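Local coordinates for protein tannase (Lactobacillus plantarum, PDB 3WA7) that catalyses the hydrolysis of galloyl ester bonds in tannins, as a tannase of the alpha/beta-hydrolase fold, at residues Q33-Q36 and H37-A40; Q255-S258 and L259-A263; R341-V345 and P346-Q350. All coordinates share one frame; numbering follows the deposited sequence. Where two conformers were deposited one is given.

Overall arrangement
The protein has an alpha/beta-hydrolase core built on a mixed, mostly parallel sheet. Contact 1 sits at the surface, in the loop joining antiparallel strands 22-33 and 44-50; it relies on a proline ring packed by Val35 and Gln33 and a CH-pi contact on His37. About 36 Å away between centres is contact 3, a buried loop rich in polar bonds. Contact 2, part of helix 252-271, is partly buried and runs on regular backbone bonds. Contacts 2 and 3 adjoin: Leu257 and Leu261 pack on Val345, and Leu257 also on Pro346. Both meet helix 209-220 at Glu217, Ser258 by a hydrogen bond and Arg341 by a salt bridge. Contact 1 touches neither.

Contact 1 (Q33-Q36 and H37-A40); sequences QYVQ and HPVA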
loop_
_atom_site.group_PDB
_atom_site.type_symbol
_atom_site.label_atom_id
_atom_site.label_comp_id
_atom_site.label_asym_id
_atom_site.label_seq_id
_atom_site.Cartn_x
_atom_site.Cartn_y
_atom_site.Cartn_z
ATOM N N GLN A 33 -5.359 -16.131 -17.464
ATOM C CA GLN A 33 -6.402 -16.288 -16.457
ATOM C C GLN A 33 -5.737 -17.043 -15.306
ATOM O O GLN A 33 -5.220 -18.142 -15.509
ATOM C CB GLN A 33 -7.548 -17.106 -17.055
ATOM C CG GLN A 33 -8.716 -17.366 -16.132
ATOM C CD GLN A 33 -9.821 -18.132 -16.833
ATOM O OE1 GLN A 33 -10.328 -17.698 -17.870
ATOM N NE2 GLN A 33 -10.200 -19.275 -16.275
ATOM N N TYR A 34 -5.738 -16.472 -14.103
ATOM C CA TYR A 34 -5.078 -17.144 -12.989
ATOM C C TYR A 34 -5.969 -17.928 -12.025
ATOM O O TYR A 34 -5.482 -18.478 -11.036
ATOM C CB TYR A 34 -4.170 -16.160 -12.231
ATOM C CG TYR A 34 -4.847 -14.929 -11.678
ATOM C CD1 TYR A 34 -5.613 -14.992 -10.517
ATOM C CD2 TYR A 34 -4.700 -13.691 -12.306
ATOM C CE1 TYR A 34 -6.217 -13.850 -9.988
ATOM C CE2 TYR A 34 -5.297 -12.544 -11.788
ATOM C CZ TYR A 34 -6.053 -12.630 -10.629
ATOM O OH TYR A 34 -6.645 -11.499 -10.109
ATOM N N VAL A 35 -7.269 -17.969 -12.313
ATOM C CA VAL A 35 -8.215 -18.758 -11.519
ATOM C C VAL A 35 -9.096 -19.502 -12.519
ATOM O O VAL A 35 -9.277 -19.047 -13.651
ATOM C CB VAL A 35 -9.121 -17.895 -10.590
ATOM C CG1 VAL A 35 -8.276 -17.219 -9.518
ATOM C CG2 VAL A 35 -9.897 -16.875 -11.399
ATOM N N GLN A 36 -9.632 -20.648 -12.109
ATOM C CA GLN A 36 -10.479 -21.450 -12.988
ATOM C C GLN A 36 -11.858 -20.847 -13.224
ATOM O O GLN A 36 -12.437 -21.003 -14.303
ATOM C CB GLN A 36 -10.652 -22.859 -12.418
ATOM C CG GLN A 36 -9.371 -23.659 -12.327
ATOM C CD GLN A 36 -9.612 -25.068 -11.828
ATOM O OE1 GLN A 36 -10.362 -25.834 -12.435
ATOM N NE2 GLN A 36 -8.980 -25.417 -10.714
ATOM N N HIS A 37 -12.390 -20.161 -12.217
ATOM C CA HIS A 37 -13.713 -19.566 -12.339
ATOM C C HIS A 37 -13.719 -18.069 -12.044
ATOM O O HIS A 37 -14.242 -17.627 -11.019
ATOM C CB HIS A 37 -14.685 -20.290 -11.403
ATOM C CG HIS A 37 -14.588 -21.782 -11.478
ATOM N ND1 HIS A 37 -14.120 -22.552 -10.434
ATOM C CD2 HIS A 37 -14.862 -22.644 -12.487
ATOM C CE1 HIS A 37 -14.109 -23.823 -10.797
ATOM N NE2 HIS A 37 -14.554 -23.905 -12.038
ATOM N N PRO A 38 -13.138 -17.264 -12.949
ATOM C CA PRO A 38 -13.091 -15.812 -12.768
ATOM C C PRO A 38 -14.479 -15.185 -12.878
ATOM O O PRO A 38 -15.343 -15.697 -13.590
ATOM C CB PRO A 38 -12.162 -15.358 -13.889
ATOM C CG PRO A 38 -12.456 -16.351 -14.978
ATOM C CD PRO A 38 -12.485 -17.658 -14.212
ATOM N N VAL A 39 -14.686 -14.078 -12.174
ATOM C CA VAL A 39 -15.970 -13.386 -12.204
ATOM C C VAL A 39 -15.853 -12.026 -12.884
ATOM O O VAL A 39 -16.856 -11.350 -13.117
ATOM C CB VAL A 39 -16.527 -13.185 -10.778
ATOM C CG1 VAL A 39 -16.827 -14.535 -10.147
ATOM C CG2 VAL A 39 -15.522 -12.414 -9.926
ATOM N N ALA A 40 -14.625 -11.628 -13.204
ATOM C CA ALA A 40 -14.380 -10.348 -13.854
ATOM C C ALA A 40 -13.214 -10.456 -14.830
ATOM O O ALA A 40 -12.252 -11.176 -14.583
ATOM C CB ALA A 40 -14.089 -9.279 -12.806
#
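Pro38 packs against Gln33 and Val35 in this loop, the irregular connection between strands 22-33 and 44-50 of the alpha/beta-hydrolase sheet. The apolar part comes first. One methyl of Val35, CG2, rests against the proline ring, 3.7 Å from Pro38 CB and marginally closer, 3.6 Å, to Pro38 N and CA. From another direction the extended Gln33 side chain crosses the ring at about a right angle, with Gln33 CD 3.7 Å from Pro38 CG and Gln33 NE2 3.5 Å from Pro38 CD. Pro38 thus lies between a valine methyl and the flat end of a glutamine. With an alanine in its place, CG and CD go, and the Gln33 amide would probably lose the ring it lies against, a gap opening there and the bond to Val35 O being left to hold it.

That hydrogen bond steadies the amide from its own side of the loop. Gln33 NE2 donates to Val35 O at 2.8 Å, with a bent N-H...O angle of 143°. The donor lies in the carbonyl plane. Because CG is anti to the backbone N (chi1 180°), the extended chain carries the amide across the loop, to the Val35 carbonyl and the proline ring together.

Farther out, backbone bonds from Gln36 to Gly189 and from His37 to Leu188 tie the loop to the end of helix 182-188 and the residue after it, while Val35 reaches Ala138 on helix 131-145. The remaining interaction is a CH-pi contact between neighbours in sequence: Gln36 CB stands over the middle of the His37 imidazole, 3.9 Å from the ring centroid and only 7° off the ring normal.

Contact 2 (Q255-S258 and L259-A263); sequences QALS and LALKA
Four consecutive i to i+4 hydrogen bonds, from Leu259 N to Gln255 O through Lys262 N to Ser258 O, carry the backbone from Gln255-Ser258 into Leu259-Ala263. The shortest of them, Leu261 N to Leu257 O at 2.9 Å, is shadowed by a side chain. Leu261 lays its CB, CG and CD1 alongside the carbonyl oxygen of Leu257, with Leu261 CG 3.5 Å from Leu257 O. It is placed there by a first torsion that sets CG anti to the carbonyl carbon (chi1 -80°).

One turn apart, the two leucines also meet directly, though loosely, with Leu257 CG 4.2 Å from Leu261 CD1. Both are buried, and Leu374 of helix 373-377 packs on the pair, while Leu261 in addition faces Asp213, Met214 and Glu217 on helix 209-220. Ser258 is the buried polar residue of this face; its OG is hydrogen-bonded to Glu217 OE1 on helix 209-220 and to Asn221 ND2 just after it, tying helix 252-271 to that helix's end. Farther along, Lys262 NZ is hydrogen-bonded to Ala287 O. On the outer side Ala256, Leu259 and Ala260 are exposed. The whole arrangement shows the regular i to i+4 bonding of an alpha-helix, one side of it buried against helices 209-220 and 373-377 and the other exposed.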
loop_
_atom_site.group_PDB
_atom_site.type_symbol
_atom_site.label_atom_id
_atom_site.label_comp_id
_atom_site.label_asym_id
_atom_site.label_seq_id
_atom_site.Cartn_x
_atom_site.Cartn_y
_atom_site.Cartn_z
ATOM N N GLN A 255 -15.514 19.899 14.062
ATOM C CA GLN A 255 -14.435 20.229 14.985
ATOM C C GLN A 255 -14.611 19.455 16.287
ATOM O O GLN A 255 -13.636 19.051 16.917
ATOM C CB GLN A 255 -14.419 21.735 15.269
ATOM C CG GLN A 255 -13.985 22.573 14.076
ATOM C CD GLN A 255 -14.100 24.063 14.335
ATOM O OE1 GLN A 255 -13.594 24.571 15.334
ATOM N NE2 GLN A 255 -14.765 24.773 13.431
ATOM N N ALA A 256 -15.863 19.258 16.689
ATOM C CA ALA A 256 -16.157 18.514 17.910
ATOM C C ALA A 256 -15.851 17.040 17.668
ATOM O O ALA A 256 -15.302 16.356 18.531
ATOM C CB ALA A 256 -17.623 18.694 18.295
ATOM N N LEU A 257 -16.209 16.557 16.482
ATOM C CA LEU A 257 -15.968 15.165 16.128
ATOM C C LEU A 257 -14.457 14.943 16.090
ATOM O O LEU A 257 -13.952 13.915 16.540
ATOM C CB LEU A 257 -16.585 14.858 14.760
ATOM C CG LEU A 257 -16.796 13.385 14.408
ATOM C CD1 LEU A 257 -17.718 12.734 15.438
ATOM C CD2 LEU A 257 -17.405 13.281 13.015
ATOM N N SER A 258 -13.744 15.930 15.557
ATOM C CA SER A 258 -12.293 15.872 15.458
ATOM C C SER A 258 -11.637 15.734 16.826
ATOM O O SER A 258 -10.729 14.927 17.010
ATOM C CB SER A 258 -11.764 17.130 14.769
ATOM O OG SER A 258 -10.350 17.188 14.832
ATOM N N LEU A 259 -12.089 16.527 17.791
ATOM C CA LEU A 259 -11.505 16.456 19.125
ATOM C C LEU A 259 -11.771 15.095 19.761
ATOM O O LEU A 259 -10.890 14.519 20.397
ATOM C CB LEU A 259 -12.063 17.575 20.011
ATOM C CG LEU A 259 -11.478 17.695 21.423
ATOM C CD1 LEU A 259 -9.970 17.882 21.348
ATOM C CD2 LEU A 259 -12.125 18.879 22.141
ATOM N N ALA A 260 -12.983 14.578 19.576
ATOM C CA ALA A 260 -13.357 13.283 20.132
ATOM C C ALA A 260 -12.518 12.158 19.529
ATOM O O ALA A 260 -12.107 11.231 20.234
ATOM C CB ALA A 260 -14.839 13.017 19.882
ATOM N N LEU A 261 -12.277 12.235 18.223
ATOM C CA LEU A 261 -11.477 11.227 17.540
ATOM C C LEU A 261 -10.036 11.293 18.023
ATOM O O LEU A 261 -9.402 10.262 18.252
ATOM C CB LEU A 261 -11.545 11.432 16.022
ATOM C CG LEU A 261 -12.814 10.877 15.356
ATOM C CD1 LEU A 261 -13.015 11.500 13.984
ATOM C CD2 LEU A 261 -12.700 9.364 15.244
ATOM N N LYS A 262 -9.522 12.507 18.192
ATOM C CA LYS A 262 -8.151 12.679 18.660
ATOM C C LYS A 262 -7.986 12.090 20.057
ATOM O O LYS A 262 -7.018 11.383 20.336
ATOM C CB LYS A 262 -7.770 14.161 18.679
ATOM C CG LYS A 262 -6.462 14.449 19.412
ATOM C CD LYS A 262 -5.965 15.864 19.140
ATOM C CE LYS A 262 -4.664 16.133 19.883
ATOM N NZ LYS A 262 -5.166 16.310 21.451
ATOM N N ALA A 263 -8.936 12.390 20.936
ATOM C CA ALA A 263 -8.885 11.884 22.302
ATOM C C ALA A 263 -8.886 10.358 22.318
ATOM O O ALA A 263 -8.126 9.735 23.061
ATOM C CB ALA A 263 -10.075 12.412 23.098
#

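Contact 3 (R341-V345 and P346-Q350); sequences RMKAV and PAFDQ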
loop_
_atom_site.group_PDB
_atom_site.type_symbol
_atom_site.label_atom_id
_atom_site.label_comp_id
_atom_site.label_asym_id
_atom_site.label_seq_id
_atom_site.Cartn_x
_atom_site.Cartn_y
_atom_site.Cartn_z
ATOM N N ARG A 341 -3.978 20.287 6.105
ATOM C CA ARG A 341 -4.872 19.146 6.228
ATOM C C ARG A 341 -5.470 18.897 4.848
ATOM O O ARG A 341 -5.829 19.838 4.143
ATOM C CB ARG A 341 -5.989 19.470 7.227
ATOM C CG ARG A 341 -7.172 18.508 7.190
ATOM C CD ARG A 341 -8.390 19.107 7.885
ATOM N NE ARG A 341 -8.333 19.003 9.341
ATOM C CZ ARG A 341 -8.695 17.925 10.032
ATOM N NH1 ARG A 341 -9.144 16.846 9.402
ATOM N NH2 ARG A 341 -8.618 17.928 11.356
HETATM N N MSE A 342 -5.581 17.630 4.468
HETATM C CA MSE A 342 -6.134 17.274 3.169
HETATM C C MSE A 342 -7.601 16.873 3.250
HETATM O O MSE A 342 -8.444 17.413 2.536
HETATM C CB MSE A 342 -5.338 16.116 2.567
HETATM C CG MSE A 342 -5.823 15.677 1.203
HETATM SE SE MSE A 342 -5.007 14.017 0.674
HETATM C CE MSE A 342 -6.360 13.408 -0.557
ATOM N N LYS A 343 -7.894 15.923 4.133
ATOM C CA LYS A 343 -9.246 15.399 4.291
ATOM C C LYS A 343 -10.045 15.992 5.446
ATOM O O LYS A 343 -9.481 16.456 6.438
ATOM C CB LYS A 343 -9.174 13.878 4.446
ATOM C CG LYS A 343 -8.503 13.185 3.267
ATOM C CD LYS A 343 -8.320 11.700 3.520
ATOM C CE LYS A 343 -7.721 11.009 2.303
ATOM N NZ LYS A 343 -7.552 9.543 2.525
ATOM N N ALA A 344 -11.368 15.960 5.302
ATOM C CA ALA A 344 -12.279 16.474 6.321
ATOM C C ALA A 344 -12.473 15.437 7.426
ATOM O O ALA A 344 -11.664 14.519 7.566
ATOM C CB ALA A 344 -13.621 16.833 5.688
ATOM N N VAL A 345 -13.550 15.573 8.197
ATOM C CA VAL A 345 -13.814 14.662 9.310
ATOM C C VAL A 345 -15.181 13.974 9.241
ATOM O O VAL A 345 -16.208 14.637 9.102
ATOM C CB VAL A 345 -13.734 15.427 10.656
ATOM C CG1 VAL A 345 -13.842 14.456 11.823
ATOM C CG2 VAL A 345 -12.440 16.215 10.729
ATOM N N PRO A 346 -15.210 12.630 9.310
ATOM C CA PRO A 346 -14.058 11.732 9.438
ATOM C C PRO A 346 -13.367 11.656 8.079
ATOM O O PRO A 346 -14.022 11.783 7.044
ATOM C CB PRO A 346 -14.695 10.398 9.832
ATOM C CG PRO A 346 -15.982 10.804 10.501
ATOM C CD PRO A 346 -16.461 11.907 9.602
ATOM N N ALA A 347 -12.055 11.447 8.077
ATOM C CA ALA A 347 -11.303 11.383 6.827
ATOM C C ALA A 347 -11.520 10.103 6.022
ATOM O O ALA A 347 -11.373 10.107 4.797
ATOM C CB ALA A 347 -9.805 11.564 7.109
ATOM N N PHE A 348 -11.870 9.014 6.701
ATOM C CA PHE A 348 -12.070 7.736 6.027
ATOM C C PHE A 348 -13.497 7.208 6.114
ATOM O O PHE A 348 -14.102 6.880 5.093
ATOM C CB PHE A 348 -11.083 6.698 6.575
ATOM C CG PHE A 348 -9.640 7.073 6.355
ATOM C CD1 PHE A 348 -9.023 8.025 7.161
ATOM C CD2 PHE A 348 -8.921 6.526 5.294
ATOM C CE1 PHE A 348 -7.710 8.435 6.912
ATOM C CE2 PHE A 348 -7.609 6.929 5.035
ATOM C CZ PHE A 348 -7.004 7.885 5.846
ATOM N N ASP A 349 -14.042 7.115 7.321
ATOM C CA ASP A 349 -15.406 6.629 7.452
ATOM C C ASP A 349 -16.362 7.819 7.458
ATOM O O ASP A 349 -16.784 8.289 8.516
ATOM C CB ASP A 349 -15.574 5.808 8.733
ATOM C CG ASP A 349 -16.848 4.982 8.726
ATOM O OD1 ASP A 349 -17.723 5.253 7.878
ATOM O OD2 ASP A 349 -16.978 4.066 9.563
ATOM N N GLN A 350 -16.685 8.315 6.266
ATOM C CA GLN A 350 -17.587 9.456 6.142
ATOM C C GLN A 350 -18.981 9.124 6.658
ATOM O O GLN A 350 -19.484 8.020 6.449
ATOM C CB GLN A 350 -17.646 9.922 4.688
ATOM C CG GLN A 350 -16.562 10.912 4.312
ATOM C CD GLN A 350 -16.889 12.314 4.784
ATOM O OE1 GLN A 350 -17.876 12.910 4.350
ATOM N NE2 GLN A 350 -16.066 12.849 5.680
HETATM O O HOH W 1 -10.303 8.625 2.668
#
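Lys343 NZ, at the end of a chain extended from CG onward, is gripped by several oxygens: a water 2.9 Å from NZ, the Asp421 carbonyl and a hydroxyl of a bound glycerol. The same water donates to Ala347 O at 2.8 Å, bridging the ammonium group to the backbone after Pro346. The Phe348 side chain crosses that of Lys343 at about a right angle, and its CE2 lies obliquely 3.6 Å from Lys343 NZ. At the root of the chain, Lys343 CB meets Ala347 CB at 3.6 Å. CG there is anti to the carbonyl carbon (chi1 -58°), and from it the chain runs on past Ala347 to Phe348.

The carbonyl of Lys343 is held as well. Arg341 NH1 reaches Lys343 O at 3.0 Å in an almost straight bond, with N-H...O at 169° and the oxygen in the guanidinium plane. Arg341 NH2 also makes a salt bridge to Glu217. The turn itself comes from a cis peptide bond between Val345 and Pro346, where Val345 CG1 touches Pro346 CD at 4.3 Å. Gln350 NE2 closes the loop on Pro346 O at 2.7 Å, the oxygen nearly in its amide plane. Asp349 centres an inverse gamma turn. Lys343 holds a glycerol, probably from the crystallisation liquor, and lies near, without touching, the likely Ser-His-Asp triad, consistent with a place beside the active site of an alpha/beta-hydrolase.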